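Long-range contacts in predicted phosphatase, HAD family (Clostridium acetobutylicum, PDB 3MC1), which is a predicted phosphatase of the haloacid dehalogenase family, probably hydrolysing phosphate esters: residues Ile22-Phe33 and Thr65-Tyr76; Ile165-Ile173 and Glu193-Asn201. All coordinates share one frame; numbering follows the deposited sequence.

Interaction 1 of 2, residues Ile22-Phe33 and Thr65-Tyr76; sequences ITKSVKYSLNKF and TATVAIDYYRDY
Tyr73 pushes its ring like a knob into a hole formed by Ile22, Ser25, Val26 and Ser29 on the other helix. CB of Ser25 sits over one face, 3.5 Å from the centroid of the Tyr73 ring, a CH-pi contact, while Val26 CG2 meets the edge at CE1 of Tyr73 (3.7 Å). With CG anti to the backbone N (chi1 169°), the ring reaches along the partner helix until its OH lies against Ile22 CG2.

Tyr76 turns a ring edge to Ser25 OG, which itself bonds to the carbonyl of Gly21; the Tyr76 hydroxyl goes on to Glu84. Tyr28 in turn directs its edge at the backbone carbonyl of Tyr72, with CE2 of Tyr28 3.2 Å from that Tyr72 O.

At the other end, Lys32 folds over one face of the Tyr72 ring. Its CB makes a CH-pi contact and its NZ an off-centre cation-pi contact, 4.5 Å from the Tyr72 centroid, and the same NZ donates to Tyr28 OH. Tyr72 presents its edge to the face of Phe33 in an offset edge-to-face pair, planes at 61°.

The two helical segments cross at 126°, their axes 7.7 Å apart at closest approach. One hydrogen bond links them, Ser29 OG to Ala69 O (2.7 Å), a carbonyl already accepting from Tyr73 N, so this cap-helix joint rests mostly on shape and aromatic packing.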
# COMPACT_ATOMS: atom_id res chain seq x y z
N ILE A 22 11.18 0.32 5.69
CA ILE A 22 10.13 -0.10 6.60
C ILE A 22 10.62 -1.14 7.61
O ILE A 22 10.35 -1.02 8.80
CB ILE A 22 8.90 -0.65 5.82
CG1 ILE A 22 8.29 0.47 4.97
CG2 ILE A 22 7.85 -1.21 6.78
CD1 ILE A 22 7.16 0.01 4.05
N THR A 23 11.33 -2.16 7.15
CA THR A 23 11.80 -3.19 8.07
C THR A 23 12.82 -2.60 9.04
O THR A 23 12.90 -3.00 10.20
CB THR A 23 12.41 -4.41 7.34
OG1 THR A 23 13.46 -3.98 6.47
CG2 THR A 23 11.33 -5.14 6.53
N LYS A 24 13.60 -1.62 8.56
CA LYS A 24 14.58 -0.98 9.42
C LYS A 24 13.90 -0.12 10.48
O LYS A 24 14.38 -0.04 11.62
CB LYS A 24 15.56 -0.15 8.58
CG LYS A 24 16.69 -0.98 7.99
CD LYS A 24 17.66 -0.17 7.15
CE LYS A 24 18.75 -1.08 6.59
NZ LYS A 24 19.78 -0.34 5.80
N SER A 25 12.78 0.52 10.13
CA SER A 25 12.05 1.34 11.08
C SER A 25 11.41 0.45 12.15
O SER A 25 11.35 0.81 13.33
CB SER A 25 10.97 2.17 10.37
OG SER A 25 11.54 3.05 9.42
N VAL A 26 10.93 -0.72 11.74
CA VAL A 26 10.32 -1.65 12.67
C VAL A 26 11.41 -2.20 13.61
O VAL A 26 11.21 -2.28 14.82
CB VAL A 26 9.65 -2.82 11.93
CG1 VAL A 26 9.06 -3.82 12.93
CG2 VAL A 26 8.57 -2.28 11.00
N LYS A 27 12.56 -2.57 13.04
CA LYS A 27 13.66 -3.09 13.85
C LYS A 27 14.10 -2.04 14.85
O LYS A 27 14.39 -2.36 16.01
CB LYS A 27 14.84 -3.50 12.97
CG LYS A 27 16.04 -3.99 13.77
CD LYS A 27 17.30 -4.06 12.92
CE LYS A 27 17.59 -5.47 12.43
NZ LYS A 27 18.09 -6.35 13.53
N TYR A 28 14.17 -0.79 14.41
CA TYR A 28 14.57 0.31 15.28
C TYR A 28 13.58 0.43 16.44
O TYR A 28 13.98 0.66 17.59
CB TYR A 28 14.59 1.64 14.52
CG TYR A 28 14.71 2.83 15.45
CD1 TYR A 28 15.94 3.17 16.01
CD2 TYR A 28 13.59 3.57 15.81
CE1 TYR A 28 16.05 4.23 16.91
CE2 TYR A 28 13.68 4.63 16.71
CZ TYR A 28 14.92 4.95 17.26
OH TYR A 28 15.03 5.98 18.17
N SER A 29 12.30 0.28 16.12
CA SER A 29 11.24 0.37 17.12
C SER A 29 11.25 -0.80 18.10
O SER A 29 11.17 -0.61 19.31
CB SER A 29 9.88 0.44 16.43
OG SER A 29 8.83 0.45 17.39
N LEU A 30 11.35 -2.01 17.56
CA LEU A 30 11.36 -3.22 18.38
C LEU A 30 12.56 -3.26 19.32
O LEU A 30 12.44 -3.68 20.47
CB LEU A 30 11.35 -4.47 17.50
CG LEU A 30 10.09 -4.68 16.64
CD1 LEU A 30 10.31 -5.87 15.72
CD2 LEU A 30 8.88 -4.91 17.53
N ASN A 31 13.71 -2.83 18.82
CA ASN A 31 14.94 -2.82 19.62
C ASN A 31 14.79 -1.92 20.84
O ASN A 31 15.50 -2.11 21.83
CB ASN A 31 16.12 -2.35 18.77
CG ASN A 31 16.58 -3.40 17.77
OD1 ASN A 31 15.94 -4.44 17.62
ND2 ASN A 31 17.68 -3.13 17.09
N LYS A 32 13.88 -0.96 20.77
CA LYS A 32 13.63 -0.06 21.89
C LYS A 32 12.87 -0.82 22.98
O LYS A 32 12.77 -0.37 24.12
CB LYS A 32 12.79 1.14 21.45
CG LYS A 32 13.52 2.12 20.54
CD LYS A 32 14.75 2.67 21.24
CE LYS A 32 15.28 3.88 20.51
NZ LYS A 32 14.26 4.96 20.53
N PHE A 33 12.32 -1.97 22.61
CA PHE A 33 11.57 -2.80 23.54
C PHE A 33 12.46 -3.99 23.89
O PHE A 33 12.00 -4.99 24.46
CB PHE A 33 10.27 -3.28 22.89
CG PHE A 33 9.28 -2.18 22.64
CD1 PHE A 33 8.56 -1.62 23.68
CD2 PHE A 33 9.08 -1.68 21.35
CE1 PHE A 33 7.65 -0.58 23.45
CE2 PHE A 33 8.18 -0.65 21.12
CZ PHE A 33 7.47 -0.10 22.17
N THR A 65 0.47 0.50 23.72
CA THR A 65 1.86 0.09 23.52
C THR A 65 2.22 0.09 22.03
O THR A 65 3.34 0.43 21.65
CB THR A 65 2.13 -1.31 24.09
OG1 THR A 65 1.76 -1.35 25.47
CG2 THR A 65 3.61 -1.65 23.97
N ALA A 66 1.26 -0.32 21.20
CA ALA A 66 1.48 -0.35 19.76
C ALA A 66 1.65 1.08 19.28
O ALA A 66 2.42 1.35 18.36
CB ALA A 66 0.30 -1.02 19.06
N THR A 67 0.93 1.99 19.91
CA THR A 67 1.00 3.40 19.55
C THR A 67 2.38 3.97 19.85
O THR A 67 2.89 4.82 19.12
CB THR A 67 -0.06 4.21 20.29
OG1 THR A 67 -1.36 3.75 19.90
CG2 THR A 67 0.07 5.69 19.96
N VAL A 68 2.98 3.49 20.94
CA VAL A 68 4.31 3.95 21.33
C VAL A 68 5.30 3.42 20.30
O VAL A 68 6.19 4.15 19.85
CB VAL A 68 4.71 3.42 22.73
CG1 VAL A 68 6.18 3.73 23.01
CG2 VAL A 68 3.83 4.06 23.79
N ALA A 69 5.12 2.15 19.95
CA ALA A 69 5.97 1.48 18.97
C ALA A 69 5.89 2.19 17.62
O ALA A 69 6.89 2.29 16.90
CB ALA A 69 5.54 0.03 18.83
N ILE A 70 4.70 2.66 17.26
CA ILE A 70 4.51 3.35 15.99
C ILE A 70 5.30 4.65 16.00
O ILE A 70 5.91 5.02 14.99
CB ILE A 70 3.00 3.64 15.74
CG1 ILE A 70 2.28 2.33 15.40
CG2 ILE A 70 2.84 4.65 14.61
CD1 ILE A 70 0.75 2.45 15.29
N ASP A 71 5.32 5.34 17.14
CA ASP A 71 6.08 6.58 17.24
C ASP A 71 7.58 6.37 17.08
O ASP A 71 8.24 7.18 16.42
CB ASP A 71 5.78 7.29 18.56
CG ASP A 71 4.39 7.88 18.58
OD1 ASP A 71 3.95 8.37 17.52
OD2 ASP A 71 3.74 7.86 19.65
N TYR A 72 8.12 5.30 17.66
CA TYR A 72 9.55 5.03 17.53
C TYR A 72 9.84 4.75 16.06
O TYR A 72 10.83 5.22 15.50
CB TYR A 72 9.98 3.80 18.33
CG TYR A 72 9.94 3.96 19.83
CD1 TYR A 72 10.32 5.16 20.43
CD2 TYR A 72 9.55 2.91 20.65
CE1 TYR A 72 10.32 5.30 21.82
CE2 TYR A 72 9.54 3.03 22.04
CZ TYR A 72 9.92 4.23 22.62
OH TYR A 72 9.89 4.37 23.98
N TYR A 73 8.98 3.96 15.45
CA TYR A 73 9.10 3.61 14.04
C TYR A 73 9.22 4.90 13.24
O TYR A 73 10.13 5.05 12.42
CB TYR A 73 7.84 2.85 13.62
CG TYR A 73 7.67 2.64 12.12
CD1 TYR A 73 7.91 1.39 11.55
CD2 TYR A 73 7.20 3.67 11.29
CE1 TYR A 73 7.67 1.17 10.20
CE2 TYR A 73 6.98 3.46 9.93
CZ TYR A 73 7.21 2.20 9.39
OH TYR A 73 6.95 1.96 8.07
N ARG A 74 8.32 5.85 13.50
CA ARG A 74 8.33 7.11 12.77
C ARG A 74 9.55 8.00 13.00
O ARG A 74 9.93 8.74 12.10
CB ARG A 74 7.04 7.88 13.05
CG ARG A 74 5.84 7.21 12.38
CD ARG A 74 4.53 7.83 12.80
NE ARG A 74 3.40 7.17 12.17
CZ ARG A 74 2.13 7.42 12.48
NH1 ARG A 74 1.84 8.31 13.42
NH2 ARG A 74 1.15 6.78 11.86
N ASP A 75 10.14 7.94 14.20
CA ASP A 75 11.33 8.73 14.48
C ASP A 75 12.38 8.43 13.42
O ASP A 75 13.11 9.32 12.98
CB ASP A 75 11.94 8.39 15.85
CG ASP A 75 10.98 8.64 16.99
OD1 ASP A 75 10.20 9.61 16.93
OD2 ASP A 75 11.02 7.86 17.96
N TYR A 76 12.46 7.15 13.04
CA TYR A 76 13.42 6.72 12.04
C TYR A 76 12.88 6.80 10.61
O TYR A 76 13.60 7.18 9.69
CB TYR A 76 13.84 5.28 12.32
CG TYR A 76 14.84 4.74 11.32
CD1 TYR A 76 16.21 4.97 11.48
CD2 TYR A 76 14.41 4.06 10.18
CE1 TYR A 76 17.13 4.51 10.52
CE2 TYR A 76 15.31 3.61 9.23
CZ TYR A 76 16.67 3.84 9.40
OH TYR A 76 17.56 3.37 8.45

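Interaction 2 of 2, residues Ile165-Ile173 and Glu193-Asn201; sequences IGDREYDVI and EELKNAGAN. With NA (sodium ion), chain C.
A single carboxylate oxygen, Glu194 OE2, grips the start of helix 169-176 through two donors at once. Arg168 NE reaches its syn lone pair at 3.0 Å in a salt bridge, with OE2 close to the guanidinium plane, while the backbone N of Glu169 uses the anti lone pair of Glu194 OE2 at 2.9 Å. Both bonds are moderately bent, about 150° at the hydrogen. Glu194 gets there as an extended arm, CG anti to its backbone N (chi1 177°), whereas Arg168 curls back through bends at chi2 and chi3. The negative charge lies at the helix's N-terminal end, where it would probably be favoured by the helix dipole.

Further along the two helices the packing is apolar. Ala198 CB lies 3.5 Å from Glu169 CB, and Val172 points into the partner segment, its CG2 shared between Leu195 CD2 and Ala200 CB. Val172 CG1 presses on the backbone at Ala200 N (3.2 Å), where Gly199, with positive phi, ends helix 192-198 in a Schellman motif.

Asp167 turns away from this interface and binds the sodium ion through OD1 (2.3 Å), together with Asp10 OD2, the backbone O of Asp12 and two waters; its OD2 accepts from Phe189 N. Asp171 OD2 accepts from Arg168 N and from one of those waters, tying the loop to the metal shell.

In this Rossmann-like HAD core the two short helical segments run nearly parallel, 21° apart with axes 8.8 Å from each other. Both pack against the parallel sheet: Val172 touches Ser182 of strand 182-185, and Leu195 packs on Ile203 of the outermost strand 202-204.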
# COMPACT_ATOMS: atom_id res chain seq x y z
N ILE A 165 -5.71 -2.09 -7.09
CA ILE A 165 -4.49 -2.86 -7.35
C ILE A 165 -3.68 -2.92 -6.04
O ILE A 165 -3.37 -1.88 -5.45
CB ILE A 165 -3.60 -2.20 -8.45
CG1 ILE A 165 -4.23 -2.34 -9.85
CG2 ILE A 165 -2.26 -2.93 -8.51
CD1 ILE A 165 -5.66 -1.97 -9.94
N GLY A 166 -3.34 -4.14 -5.61
CA GLY A 166 -2.58 -4.30 -4.38
C GLY A 166 -1.80 -5.61 -4.38
O GLY A 166 -2.01 -6.46 -5.25
N ASP A 167 -0.91 -5.79 -3.39
CA ASP A 167 -0.08 -6.99 -3.30
C ASP A 167 -0.43 -7.92 -2.13
O ASP A 167 0.06 -9.05 -2.07
CB ASP A 167 1.41 -6.59 -3.20
CG ASP A 167 1.72 -5.74 -1.97
OD1 ASP A 167 1.01 -4.73 -1.73
OD2 ASP A 167 2.68 -6.08 -1.24
N ARG A 168 -1.29 -7.46 -1.23
CA ARG A 168 -1.65 -8.25 -0.05
C ARG A 168 -3.15 -8.57 0.03
O ARG A 168 -3.98 -7.94 -0.62
CB ARG A 168 -1.23 -7.51 1.22
CG ARG A 168 0.25 -7.08 1.28
CD ARG A 168 1.19 -8.27 1.34
NE ARG A 168 0.96 -9.10 2.52
CZ ARG A 168 1.36 -8.79 3.75
NH1 ARG A 168 2.02 -7.66 3.98
NH2 ARG A 168 1.09 -9.61 4.76
N GLU A 169 -3.48 -9.55 0.87
CA GLU A 169 -4.87 -9.95 1.06
C GLU A 169 -5.69 -8.78 1.59
O GLU A 169 -6.88 -8.69 1.34
CB GLU A 169 -4.94 -11.11 2.06
CG GLU A 169 -4.49 -10.73 3.46
CD GLU A 169 -4.65 -11.86 4.45
OE1 GLU A 169 -5.75 -12.45 4.50
OE2 GLU A 169 -3.67 -12.17 5.17
N TYR A 170 -5.03 -7.88 2.32
CA TYR A 170 -5.69 -6.71 2.88
C TYR A 170 -6.26 -5.82 1.78
O TYR A 170 -7.32 -5.20 1.94
CB TYR A 170 -4.70 -5.91 3.72
CG TYR A 170 -4.06 -6.75 4.80
CD1 TYR A 170 -4.80 -7.21 5.89
CD2 TYR A 170 -2.71 -7.13 4.72
CE1 TYR A 170 -4.23 -8.02 6.87
CE2 TYR A 170 -2.13 -7.95 5.69
CZ TYR A 170 -2.90 -8.39 6.76
OH TYR A 170 -2.34 -9.21 7.72
N ASP A 171 -5.55 -5.77 0.65
CA ASP A 171 -6.01 -4.99 -0.48
C ASP A 171 -7.24 -5.62 -1.10
O ASP A 171 -8.18 -4.92 -1.47
CB ASP A 171 -4.88 -4.87 -1.50
CG ASP A 171 -3.72 -4.07 -0.96
OD1 ASP A 171 -3.94 -2.89 -0.62
OD2 ASP A 171 -2.59 -4.61 -0.87
N VAL A 172 -7.23 -6.95 -1.21
CA VAL A 172 -8.36 -7.67 -1.79
C VAL A 172 -9.59 -7.50 -0.90
O VAL A 172 -10.67 -7.18 -1.38
CB VAL A 172 -8.04 -9.19 -1.93
CG1 VAL A 172 -9.22 -9.90 -2.58
CG2 VAL A 172 -6.79 -9.38 -2.77
N ILE A 173 -9.40 -7.69 0.41
CA ILE A 173 -10.49 -7.55 1.37
C ILE A 173 -11.03 -6.12 1.35
O ILE A 173 -12.25 -5.91 1.35
CB ILE A 173 -9.99 -7.91 2.80
CG1 ILE A 173 -9.51 -9.37 2.81
CG2 ILE A 173 -11.10 -7.71 3.82
CD1 ILE A 173 -8.72 -9.76 4.05
N GLU A 193 -0.79 -17.50 -3.58
CA GLU A 193 -1.67 -18.25 -2.68
C GLU A 193 -2.39 -17.33 -1.70
O GLU A 193 -3.58 -17.51 -1.42
CB GLU A 193 -0.86 -19.30 -1.90
CG GLU A 193 -0.31 -20.48 -2.73
CD GLU A 193 0.84 -20.10 -3.67
OE1 GLU A 193 1.59 -19.16 -3.35
OE2 GLU A 193 1.00 -20.77 -4.73
N GLU A 194 -1.68 -16.34 -1.16
CA GLU A 194 -2.28 -15.40 -0.23
C GLU A 194 -3.41 -14.63 -0.91
O GLU A 194 -4.50 -14.46 -0.35
CB GLU A 194 -1.24 -14.39 0.28
CG GLU A 194 -1.81 -13.31 1.20
CD GLU A 194 -0.79 -12.25 1.58
OE1 GLU A 194 0.33 -12.61 2.00
OE2 GLU A 194 -1.11 -11.04 1.48
N LEU A 195 -3.15 -14.18 -2.13
CA LEU A 195 -4.13 -13.41 -2.89
C LEU A 195 -5.29 -14.25 -3.39
O LEU A 195 -6.44 -13.79 -3.39
CB LEU A 195 -3.43 -12.71 -4.07
CG LEU A 195 -2.40 -11.67 -3.62
CD1 LEU A 195 -1.44 -11.35 -4.77
CD2 LEU A 195 -3.13 -10.43 -3.13
N LYS A 196 -5.00 -15.47 -3.82
CA LYS A 196 -6.04 -16.36 -4.32
C LYS A 196 -7.04 -16.70 -3.21
O LYS A 196 -8.25 -16.66 -3.43
CB LYS A 196 -5.43 -17.65 -4.87
CG LYS A 196 -6.45 -18.66 -5.38
CD LYS A 196 -5.78 -20.00 -5.66
CE LYS A 196 -6.80 -21.08 -5.99
NZ LYS A 196 -6.15 -22.41 -6.23
N ASN A 197 -6.53 -17.03 -2.02
CA ASN A 197 -7.38 -17.37 -0.88
C ASN A 197 -8.10 -16.17 -0.29
O ASN A 197 -9.06 -16.33 0.47
CB ASN A 197 -6.56 -18.05 0.22
CG ASN A 197 -6.08 -19.44 -0.18
OD1 ASN A 197 -6.86 -20.25 -0.69
ND2 ASN A 197 -4.80 -19.72 0.07
N ALA A 198 -7.63 -14.97 -0.63
CA ALA A 198 -8.25 -13.75 -0.14
C ALA A 198 -9.43 -13.44 -1.03
O ALA A 198 -10.37 -12.76 -0.62
CB ALA A 198 -7.25 -12.60 -0.18
N GLY A 199 -9.39 -13.96 -2.25
CA GLY A 199 -10.47 -13.75 -3.19
C GLY A 199 -10.12 -12.80 -4.31
O GLY A 199 -11.00 -12.36 -5.04
N ALA A 200 -8.84 -12.49 -4.45
CA ALA A 200 -8.39 -11.58 -5.50
C ALA A 200 -9.15 -11.89 -6.78
O ALA A 200 -9.25 -13.05 -7.18
CB ALA A 200 -6.89 -11.71 -5.72
N ASN A 201 -9.69 -10.87 -7.42
CA ASN A 201 -10.44 -11.06 -8.65
C ASN A 201 -9.53 -11.28 -9.86
O ASN A 201 -9.94 -11.84 -10.88
CB ASN A 201 -11.38 -9.86 -8.85
CG ASN A 201 -12.43 -9.73 -7.75
OD1 ASN A 201 -13.37 -10.52 -7.69
ND2 ASN A 201 -12.26 -8.75 -6.87
NA NA C . 0.97 -3.04 -0.19
O HOH W 1 2.71 -4.32 0.81
O HOH W 2 -0.73 -3.74 1.03

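The contacts belong to different parts of the fold: interaction 1 joins two helices of the helical cap, interaction 2 two helices beside the parallel sheet of the core. Their centres are about 27 Å apart and their nearest atoms about 9 Å, without touching; in sequence the first is complete before the second begins. The sodium site lies between them. Interaction 2 supplies Asp167 to it directly, whereas in interaction 1 the side chain of Ile22 stands about 8 Å from the ion and touches Asp12, another metal-site residue. The DxDx(T/V)-like sequence around Asp10 and Asp12 is consistent with a HAD active site at this meeting of core and cap.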